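PDB 6KRW: protein-tyrosine-phosphatase PTP1 from Arabidopsis thaliana, which removes phosphate from tyrosine residues of proteins, acting on the MAP kinase MPK6 and, in vitro, MPK4, and, with MKP1, restraining salicylic acid and camalexin biosynthesis in plant defence. Local coordinates for residues A[13-24]-A[292-303]; A[89-97]-A[104-112]. All coordinates share one frame; numbering follows the deposited sequence.

The two contacts lie in different layers of the classical tyrosine phosphatase fold, with centres 27 Å apart and nearest atoms about 11 Å from each other. Interaction 2 is a hairpin at one margin of the mixed central sheet, where strand 92-95 is outermost and strand 106-109 runs next to strand 233-236, which leads into the loop of the active-site Cys237. Interaction 1 is peripheral and joins helix 7-24 to helix 285-303. In chain order, residues 13-24 come first, both strands of the hairpin follow, and residues 292-303 come last. The first and last helices are thereby brought together at the outside, while the hairpin forms locally close to the catalytic centre.

Interaction 1: residues A[13-24]-A[292-303]; sequences CHQALGVFRGKI and YNAIVDELEDLT
Phe20 of helix 7-24 drops its side chain among Tyr292, Ile295, Val296 and Leu299 of helix 285-303, a knobs-into-holes contact between the roughly antiparallel first and last helices of the phosphatase (143° between the two segments, whose axes approach to 9.3 Å). Its CB presses on Val296 CG2 at 3.5 Å. With CG turned anti to the carbonyl carbon (chi1 -79°), the ring lies with one face under Ile295 CG2, which sits 3.8 Å from the ring centroid in a CH-pi contact. On one side CD1 comes to 3.5 Å from Tyr292 CD1, the two ring planes inclined at 56°; on the other, CD2 touches Leu299 CD1. CE1 still meets Tyr292 CE1 at 3.9 Å, and CE2 and CZ end under the Ile295 CG2 methyl. A serine here would probably leave that methyl without its aromatic platform and open a gap between Tyr292 and Leu299. Leu17 fills the next hole, among Val296, Leu299, Glu300 and Thr303, and Leu299 in turn sits between Cys13, Ala16, Leu17 and Phe20. Lys23 crosses the Tyr292 ring obliquely, its CB and CG nearest CE1, although the ammonium and the phenol both find their stronger partner in Glu33. Thr303 stands over the centre of the His14 ring with its CG2. At the partly exposed margin Arg21 NH2 meets the anti side of Glu300 OE2 at 2.7 Å, and a water bridges Arg21 NE to the same OE2.

Interaction 2: residues A[89-97]-A[104-112]; sequences YVNASLIKT and SQFIATQGP
Ahead of the paired strand, Gln105 sets OE1 against Leu94 CD1 and Lys96 CD, each 3.6 Å away. A water accepts from Lys96 NZ, which also has a salt bridge to Glu99, and donates to Gln105 OE1; one residue earlier, another links Thr97 N to Ser104 O. Phe106 then exchanges two nearly straight backbone bonds with Ile95, its N reaching Ile95 O at 2.9 Å and 178°, while the two CB atoms meet on the same face of the sheet. Ile107 turns the other way, and its CG2 packs on Ala92 CB at 3.8 Å beneath Met123 of helix 117-126. This antiparallel beta hairpin borders the central sheet, with Ser93-Ala108 and Ile95-Phe106 as its hydrogen-bonded pairs. Ala108 lays its methyl against Ile95 CG1. Thr109 carries OG1 anti to its own N (chi1 -173°), which aims the hydroxyl at Asn91 O in a short hydrogen bond, 2.5 Å, where the opposite strand turns a corner. Gln110 stacks its amide on that of Asn91, the planes 25° apart; Val68 O holds Asn91 ND2 and Arg278 its OD1. Arg64 N and Lys62 O take up the polar atoms of Gln110, whose side chain approaches Gly240, a probable substrate-binding residue, to about 5 Å between nearest atoms.

Interaction 1: residues A[13-24]-A[292-303]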
loop_
_atom_site.group_PDB
_atom_site.type_symbol
_atom_site.label_atom_id
_atom_site.label_comp_id
_atom_site.label_asym_id
_atom_site.label_seq_id
_atom_site.Cartn_x
_atom_site.Cartn_y
_atom_site.Cartn_z
ATOM N N CYS A 13 18.784 -13.189 -5.652
ATOM C CA CYS A 13 17.514 -13.455 -6.372
ATOM C C CYS A 13 17.414 -14.947 -6.751
ATOM O O CYS A 13 16.311 -15.507 -6.643
ATOM C CB CYS A 13 17.400 -12.573 -7.613
ATOM S SG CYS A 13 17.116 -10.826 -7.229
ATOM N N HIS A 14 18.505 -15.558 -7.218
ATOM C CA HIS A 14 18.492 -17.000 -7.562
ATOM C C HIS A 14 18.182 -17.824 -6.314
ATOM O O HIS A 14 17.353 -18.738 -6.361
ATOM C CB HIS A 14 19.819 -17.421 -8.206
ATOM C CG HIS A 14 19.913 -17.071 -9.651
ATOM N ND1 HIS A 14 19.175 -17.725 -10.615
ATOM C CD2 HIS A 14 20.652 -16.148 -10.293
ATOM C CE1 HIS A 14 19.454 -17.215 -11.799
ATOM N NE2 HIS A 14 20.359 -16.249 -11.622
ATOM N N GLN A 15 18.829 -17.486 -5.211
ATOM C CA GLN A 15 18.611 -18.214 -3.938
ATOM C C GLN A 15 17.154 -18.071 -3.520
ATOM O O GLN A 15 16.517 -19.092 -3.194
ATOM C CB GLN A 15 19.555 -17.655 -2.882
ATOM C CG GLN A 15 21.002 -18.067 -3.104
ATOM C CD GLN A 15 21.953 -17.167 -2.350
ATOM O OE1 GLN A 15 21.533 -16.332 -1.550
ATOM N NE2 GLN A 15 23.235 -17.301 -2.640
ATOM N N ALA A 16 16.625 -16.853 -3.558
ATOM C CA ALA A 16 15.210 -16.624 -3.202
ATOM C C ALA A 16 14.297 -17.362 -4.182
ATOM O O ALA A 16 13.294 -17.925 -3.755
ATOM C CB ALA A 16 14.899 -15.159 -3.179
ATOM N N LEU A 17 14.620 -17.314 -5.474
ATOM C CA LEU A 17 13.720 -17.946 -6.472
ATOM C C LEU A 17 13.591 -19.440 -6.170
ATOM O O LEU A 17 12.481 -19.984 -6.239
ATOM C CB LEU A 17 14.274 -17.715 -7.876
ATOM C CG LEU A 17 13.456 -18.327 -9.013
ATOM C CD1 LEU A 17 11.993 -17.922 -8.971
ATOM C CD2 LEU A 17 14.059 -17.956 -10.360
ATOM N N GLY A 18 14.692 -20.117 -5.885
ATOM C CA GLY A 18 14.615 -21.558 -5.601
ATOM C C GLY A 18 13.722 -21.825 -4.407
ATOM O O GLY A 18 12.945 -22.818 -4.430
ATOM N N VAL A 19 13.818 -20.988 -3.372
ATOM C CA VAL A 19 12.971 -21.174 -2.171
ATOM C C VAL A 19 11.499 -20.902 -2.476
ATOM O O VAL A 19 10.662 -21.762 -2.175
ATOM C CB VAL A 19 13.503 -20.313 -1.015
ATOM C CG1 VAL A 19 12.494 -20.295 0.110
ATOM C CG2 VAL A 19 14.883 -20.800 -0.578
ATOM N N PHE A 20 11.182 -19.756 -3.073
ATOM C CA PHE A 20 9.763 -19.406 -3.340
ATOM C C PHE A 20 9.154 -20.382 -4.353
ATOM O O PHE A 20 7.991 -20.759 -4.190
ATOM C CB PHE A 20 9.663 -17.947 -3.789
ATOM C CG PHE A 20 9.728 -16.969 -2.642
ATOM C CD1 PHE A 20 8.584 -16.659 -1.937
ATOM C CD2 PHE A 20 10.897 -16.308 -2.314
ATOM C CE1 PHE A 20 8.611 -15.735 -0.907
ATOM C CE2 PHE A 20 10.929 -15.413 -1.250
ATOM C CZ PHE A 20 9.798 -15.155 -0.529
ATOM N N ARG A 21 9.923 -20.776 -5.358
ATOM C CA ARG A 21 9.399 -21.724 -6.374
ATOM C C ARG A 21 9.127 -23.064 -5.687
ATOM O O ARG A 21 8.109 -23.708 -5.992
ATOM C CB ARG A 21 10.388 -21.850 -7.536
ATOM C CG ARG A 21 9.879 -22.668 -8.706
ATOM C CD ARG A 21 10.974 -22.747 -9.754
ATOM N NE ARG A 21 11.010 -21.565 -10.602
ATOM C CZ ARG A 21 12.066 -21.153 -11.300
ATOM N NH1 ARG A 21 13.217 -21.801 -11.242
ATOM N NH2 ARG A 21 11.968 -20.067 -12.045
ATOM N N GLY A 22 10.012 -23.474 -4.776
ATOM C CA GLY A 22 9.779 -24.727 -4.041
ATOM C C GLY A 22 8.500 -24.645 -3.227
ATOM O O GLY A 22 7.803 -25.664 -3.118
ATOM N N LYS A 23 8.189 -23.483 -2.659
ATOM C CA LYS A 23 6.924 -23.295 -1.908
ATOM C C LYS A 23 5.717 -23.468 -2.836
ATOM O O LYS A 23 4.774 -24.158 -2.460
ATOM C CB LYS A 23 6.924 -21.929 -1.222
ATOM C CG LYS A 23 7.987 -21.776 -0.141
ATOM C CD LYS A 23 7.584 -22.419 1.143
ATOM C CE LYS A 23 8.589 -22.209 2.253
ATOM N NZ LYS A 23 8.464 -20.847 2.815
ATOM N N ILE A 24 5.744 -22.869 -4.020
ATOM C CA ILE A 24 4.575 -22.947 -4.954
ATOM C C ILE A 24 4.419 -24.387 -5.455
ATOM O O ILE A 24 3.271 -24.800 -5.756
ATOM C CB ILE A 24 4.717 -21.913 -6.089
ATOM C CG1 ILE A 24 4.392 -20.529 -5.518
ATOM C CG2 ILE A 24 3.852 -22.249 -7.286
ATOM C CD1 ILE A 24 4.665 -19.401 -6.436
ATOM N N TYR A 292 2.892 -15.134 -3.218
ATOM C CA TYR A 292 3.953 -16.090 -3.611
ATOM C C TYR A 292 4.108 -16.089 -5.137
ATOM O O TYR A 292 5.223 -16.026 -5.631
ATOM C CB TYR A 292 3.619 -17.493 -3.131
ATOM C CG TYR A 292 4.182 -17.832 -1.773
ATOM C CD1 TYR A 292 5.488 -18.254 -1.660
ATOM C CD2 TYR A 292 3.413 -17.750 -0.629
ATOM C CE1 TYR A 292 6.038 -18.578 -0.441
ATOM C CE2 TYR A 292 3.950 -18.082 0.606
ATOM C CZ TYR A 292 5.261 -18.489 0.692
ATOM O OH TYR A 292 5.856 -18.822 1.894
ATOM N N ASN A 293 2.986 -16.133 -5.859
ATOM C CA ASN A 293 3.038 -16.225 -7.341
ATOM C C ASN A 293 3.684 -14.959 -7.894
ATOM O O ASN A 293 4.527 -15.076 -8.795
ATOM C CB ASN A 293 1.635 -16.458 -7.886
ATOM C CG ASN A 293 1.161 -17.872 -7.660
ATOM O OD1 ASN A 293 1.935 -18.804 -7.774
ATOM N ND2 ASN A 293 -0.120 -18.050 -7.409
ATOM N N ALA A 294 3.306 -13.794 -7.372
ATOM C CA ALA A 294 3.859 -12.531 -7.898
ATOM C C ALA A 294 5.353 -12.486 -7.587
ATOM O O ALA A 294 6.138 -11.973 -8.380
ATOM C CB ALA A 294 3.131 -11.328 -7.349
ATOM N N ILE A 295 5.743 -12.888 -6.371
ATOM C CA ILE A 295 7.182 -12.823 -6.007
ATOM C C ILE A 295 7.983 -13.784 -6.895
ATOM O O ILE A 295 9.045 -13.394 -7.396
ATOM C CB ILE A 295 7.350 -13.143 -4.511
ATOM C CG1 ILE A 295 6.808 -12.005 -3.646
ATOM C CG2 ILE A 295 8.804 -13.441 -4.179
ATOM C CD1 ILE A 295 6.508 -12.380 -2.201
ATOM N N VAL A 296 7.482 -14.996 -7.117
ATOM C CA VAL A 296 8.167 -15.942 -8.040
ATOM C C VAL A 296 8.260 -15.325 -9.435
ATOM O O VAL A 296 9.363 -15.373 -10.022
ATOM C CB VAL A 296 7.473 -17.312 -8.053
ATOM C CG1 VAL A 296 7.910 -18.155 -9.242
ATOM C CG2 VAL A 296 7.731 -18.047 -6.754
ATOM N N ASP A 297 7.154 -14.798 -9.957
ATOM C CA ASP A 297 7.122 -14.258 -11.349
ATOM C C ASP A 297 8.126 -13.107 -11.448
ATOM O O ASP A 297 8.851 -13.026 -12.455
ATOM C CB ASP A 297 5.719 -13.798 -11.728
ATOM C CG ASP A 297 4.758 -14.956 -11.920
ATOM O OD1 ASP A 297 5.230 -16.116 -11.938
ATOM O OD2 ASP A 297 3.530 -14.696 -11.999
ATOM N N GLU A 298 8.218 -12.288 -10.385
ATOM C CA GLU A 298 9.128 -11.129 -10.471
ATOM C C GLU A 298 10.577 -11.603 -10.371
ATOM O O GLU A 298 11.444 -11.058 -11.076
ATOM C CB GLU A 298 8.777 -10.054 -9.458
ATOM C CG GLU A 298 9.568 -8.786 -9.683
ATOM C CD GLU A 298 9.335 -8.115 -11.019
ATOM O OE1 GLU A 298 8.341 -8.451 -11.660
ATOM O OE2 GLU A 298 10.132 -7.248 -11.371
ATOM N N LEU A 299 10.861 -12.549 -9.479
ATOM C CA LEU A 299 12.232 -13.109 -9.362
ATOM C C LEU A 299 12.654 -13.785 -10.678
ATOM O O LEU A 299 13.857 -13.718 -10.993
ATOM C CB LEU A 299 12.306 -14.093 -8.196
ATOM C CG LEU A 299 12.256 -13.460 -6.804
ATOM C CD1 LEU A 299 12.123 -14.515 -5.722
ATOM C CD2 LEU A 299 13.488 -12.586 -6.561
ATOM N N GLU A 300 11.722 -14.373 -11.435
ATOM C CA GLU A 300 12.050 -14.956 -12.762
ATOM C C GLU A 300 12.435 -13.835 -13.734
ATOM O O GLU A 300 13.434 -14.022 -14.459
ATOM C CB GLU A 300 10.882 -15.783 -13.284
ATOM C CG GLU A 300 10.733 -17.099 -12.584
ATOM C CD GLU A 300 9.516 -17.922 -12.976
ATOM O OE1 GLU A 300 8.614 -17.401 -13.707
ATOM O OE2 GLU A 300 9.490 -19.114 -12.572
ATOM N N ASP A 301 11.719 -12.708 -13.709
ATOM C CA ASP A 301 12.073 -11.537 -14.555
ATOM C C ASP A 301 13.451 -11.011 -14.159
ATOM O O ASP A 301 14.261 -10.751 -15.062
ATOM C CB ASP A 301 11.055 -10.416 -14.407
ATOM C CG ASP A 301 9.835 -10.588 -15.276
ATOM O OD1 ASP A 301 9.766 -11.595 -15.995
ATOM O OD2 ASP A 301 8.971 -9.711 -15.218
ATOM N N LEU A 302 13.712 -10.893 -12.852
ATOM C CA LEU A 302 14.962 -10.246 -12.372
ATOM C C LEU A 302 16.166 -11.120 -12.740
ATOM O O LEU A 302 17.259 -10.561 -12.934
ATOM C CB LEU A 302 14.879 -9.998 -10.861
ATOM C CG LEU A 302 13.924 -8.882 -10.439
ATOM C CD1 LEU A 302 13.594 -8.980 -8.955
ATOM C CD2 LEU A 302 14.495 -7.510 -10.788
ATOM N N THR A 303 15.967 -12.432 -12.879
ATOM C CA THR A 303 17.107 -13.361 -13.110
ATOM C C THR A 303 17.134 -13.846 -14.558
ATOM O O THR A 303 18.002 -14.684 -14.870
ATOM C CB THR A 303 17.040 -14.557 -12.160
ATOM O OG1 THR A 303 15.793 -15.233 -12.349
ATOM C CG2 THR A 303 17.202 -14.127 -10.720
HETATM O O HOH W 1 8.087 -21.044 -11.565
#

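Interaction 2: residues A[89-97]-A[104-112]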
loop_
_atom_site.group_PDB
_atom_site.type_symbol
_atom_site.label_atom_id
_atom_site.label_comp_id
_atom_site.label_asym_id
_atom_site.label_seq_id
_atom_site.Cartn_x
_atom_site.Cartn_y
_atom_site.Cartn_z
ATOM N N TYR A 89 -6.132 12.783 13.765
ATOM C CA TYR A 89 -6.468 11.409 13.344
ATOM C C TYR A 89 -6.754 11.318 11.831
ATOM O O TYR A 89 -7.572 12.054 11.276
ATOM C CB TYR A 89 -7.678 10.882 14.114
ATOM C CG TYR A 89 -8.022 9.497 13.670
ATOM C CD1 TYR A 89 -7.220 8.428 14.004
ATOM C CD2 TYR A 89 -9.093 9.260 12.810
ATOM C CE1 TYR A 89 -7.482 7.151 13.548
ATOM C CE2 TYR A 89 -9.369 7.988 12.340
ATOM C CZ TYR A 89 -8.554 6.928 12.690
ATOM O OH TYR A 89 -8.770 5.664 12.252
ATOM N N VAL A 90 -6.096 10.362 11.222
ATOM C CA VAL A 90 -6.441 9.832 9.886
ATOM C C VAL A 90 -6.305 8.317 9.946
ATOM O O VAL A 90 -5.429 7.792 10.670
ATOM C CB VAL A 90 -5.578 10.498 8.813
ATOM C CG1 VAL A 90 -4.113 10.369 9.059
ATOM C CG2 VAL A 90 -5.916 9.965 7.421
ATOM N N ASN A 91 -7.160 7.594 9.239
ATOM C CA ASN A 91 -7.108 6.120 9.207
ATOM C C ASN A 91 -5.950 5.714 8.311
ATOM O O ASN A 91 -6.149 5.484 7.104
ATOM C CB ASN A 91 -8.450 5.522 8.846
ATOM C CG ASN A 91 -8.480 4.034 9.087
ATOM O OD1 ASN A 91 -7.516 3.325 8.785
ATOM N ND2 ASN A 91 -9.602 3.551 9.605
ATOM N N ALA A 92 -4.748 5.652 8.864
ATOM C CA ALA A 92 -3.527 5.456 8.071
ATOM C C ALA A 92 -2.444 4.936 9.003
ATOM O O ALA A 92 -2.365 5.445 10.166
ATOM C CB ALA A 92 -3.081 6.740 7.420
ATOM N N SER A 93 -1.683 3.975 8.537
ATOM C CA SER A 93 -0.660 3.261 9.333
ATOM C C SER A 93 0.684 3.315 8.640
ATOM O O SER A 93 0.764 3.103 7.414
ATOM C CB SER A 93 -1.067 1.816 9.467
ATOM O OG SER A 93 -2.328 1.679 10.063
ATOM N N LEU A 94 1.763 3.583 9.356
ATOM C CA LEU A 94 3.129 3.418 8.856
ATOM C C LEU A 94 3.523 1.961 8.788
ATOM O O LEU A 94 3.509 1.261 9.824
ATOM C CB LEU A 94 4.128 4.155 9.729
ATOM C CG LEU A 94 5.549 4.145 9.192
ATOM C CD1 LEU A 94 5.643 4.906 7.879
ATOM C CD2 LEU A 94 6.503 4.702 10.221
ATOM N N ILE A 95 3.852 1.479 7.594
ATOM C CA ILE A 95 4.353 0.120 7.368
ATOM C C ILE A 95 5.815 0.240 7.055
ATOM O O ILE A 95 6.190 0.786 6.013
ATOM C CB ILE A 95 3.578 -0.608 6.252
ATOM C CG1 ILE A 95 2.073 -0.463 6.396
ATOM C CG2 ILE A 95 4.018 -2.053 6.163
ATOM C CD1 ILE A 95 1.505 -1.030 7.672
ATOM N N LYS A 96 6.663 -0.245 7.960
ATOM C CA LYS A 96 8.119 -0.068 7.856
ATOM C C LYS A 96 8.773 -1.323 8.415
ATOM O O LYS A 96 8.540 -1.641 9.575
ATOM C CB LYS A 96 8.565 1.212 8.559
ATOM C CG LYS A 96 10.049 1.501 8.509
ATOM C CD LYS A 96 10.412 2.818 9.159
ATOM C CE LYS A 96 11.882 3.133 8.998
ATOM N NZ LYS A 96 12.258 4.411 9.652
ATOM N N THR A 97 9.604 -1.981 7.643
ATOM C CA THR A 97 10.271 -3.229 8.054
ATOM C C THR A 97 11.750 -2.958 8.338
ATOM O O THR A 97 12.363 -3.732 9.039
ATOM C CB THR A 97 10.125 -4.298 6.976
ATOM O OG1 THR A 97 10.795 -3.819 5.799
ATOM C CG2 THR A 97 8.680 -4.602 6.675
ATOM N N SER A 104 11.595 0.766 0.627
ATOM C CA SER A 104 10.478 1.720 0.771
ATOM C C SER A 104 9.745 1.488 2.095
ATOM O O SER A 104 9.587 0.323 2.530
ATOM C CB SER A 104 9.482 1.598 -0.341
ATOM O OG SER A 104 10.122 1.674 -1.627
ATOM N N GLN A 105 9.230 2.580 2.630
ATOM C CA GLN A 105 8.208 2.520 3.677
ATOM C C GLN A 105 6.875 2.888 3.033
ATOM O O GLN A 105 6.865 3.613 1.980
ATOM C CB GLN A 105 8.587 3.412 4.854
ATOM C CG GLN A 105 8.550 4.888 4.588
ATOM C CD GLN A 105 9.112 5.708 5.725
ATOM O OE1 GLN A 105 9.101 5.281 6.902
ATOM N NE2 GLN A 105 9.571 6.911 5.387
ATOM N N PHE A 106 5.810 2.391 3.604
ATOM C CA PHE A 106 4.449 2.631 3.094
ATOM C C PHE A 106 3.587 3.311 4.128
ATOM O O PHE A 106 3.762 3.134 5.343
ATOM C CB PHE A 106 3.760 1.345 2.658
ATOM C CG PHE A 106 4.631 0.413 1.873
ATOM C CD1 PHE A 106 5.382 -0.565 2.494
ATOM C CD2 PHE A 106 4.684 0.491 0.485
ATOM C CE1 PHE A 106 6.188 -1.429 1.784
ATOM C CE2 PHE A 106 5.470 -0.391 -0.238
ATOM C CZ PHE A 106 6.226 -1.353 0.399
ATOM N N ILE A 107 2.603 4.038 3.665
ATOM C CA ILE A 107 1.403 4.405 4.429
ATOM C C ILE A 107 0.238 3.586 3.919
ATOM O O ILE A 107 -0.190 3.805 2.755
ATOM C CB ILE A 107 1.138 5.904 4.448
ATOM C CG1 ILE A 107 2.248 6.637 5.201
ATOM C CG2 ILE A 107 -0.216 6.194 5.047
ATOM C CD1 ILE A 107 2.148 8.140 5.095
ATOM N N ALA A 108 -0.221 2.632 4.702
ATOM C CA ALA A 108 -1.406 1.821 4.371
ATOM C C ALA A 108 -2.613 2.554 4.893
ATOM O O ALA A 108 -2.658 2.867 6.096
ATOM C CB ALA A 108 -1.292 0.432 4.925
ATOM N N THR A 109 -3.562 2.885 4.016
ATOM C CA THR A 109 -4.695 3.720 4.438
ATOM C C THR A 109 -5.975 3.246 3.745
ATOM O O THR A 109 -5.890 2.478 2.785
ATOM C CB THR A 109 -4.360 5.197 4.196
ATOM O OG1 THR A 109 -5.378 6.009 4.752
ATOM C CG2 THR A 109 -4.214 5.519 2.724
ATOM N N GLN A 110 -7.119 3.644 4.251
ATOM C CA GLN A 110 -8.426 3.305 3.652
ATOM C C GLN A 110 -8.665 4.194 2.432
ATOM O O GLN A 110 -8.005 5.209 2.273
ATOM C CB GLN A 110 -9.537 3.519 4.673
ATOM C CG GLN A 110 -9.745 4.977 4.999
ATOM C CD GLN A 110 -10.747 5.216 6.096
ATOM O OE1 GLN A 110 -11.210 4.284 6.756
ATOM N NE2 GLN A 110 -11.133 6.474 6.232
ATOM N N GLY A 111 -9.552 3.729 1.569
ATOM C CA GLY A 111 -10.000 4.572 0.438
ATOM C C GLY A 111 -10.701 5.767 1.090
ATOM O O GLY A 111 -11.587 5.589 1.931
ATOM N N PRO A 112 -10.316 7.073 0.855
ATOM C CA PRO A 112 -10.865 8.270 1.517
ATOM C C PRO A 112 -12.382 8.393 1.391
ATOM O O PRO A 112 -12.947 8.052 0.344
ATOM C CB PRO A 112 -10.174 9.455 0.837
ATOM C CG PRO A 112 -8.878 8.862 0.351
ATOM C CD PRO A 112 -9.170 7.425 0.015
HETATM O O HOH W 2 10.431 6.427 9.027
HETATM O O HOH W 3 10.252 -0.530 5.223
#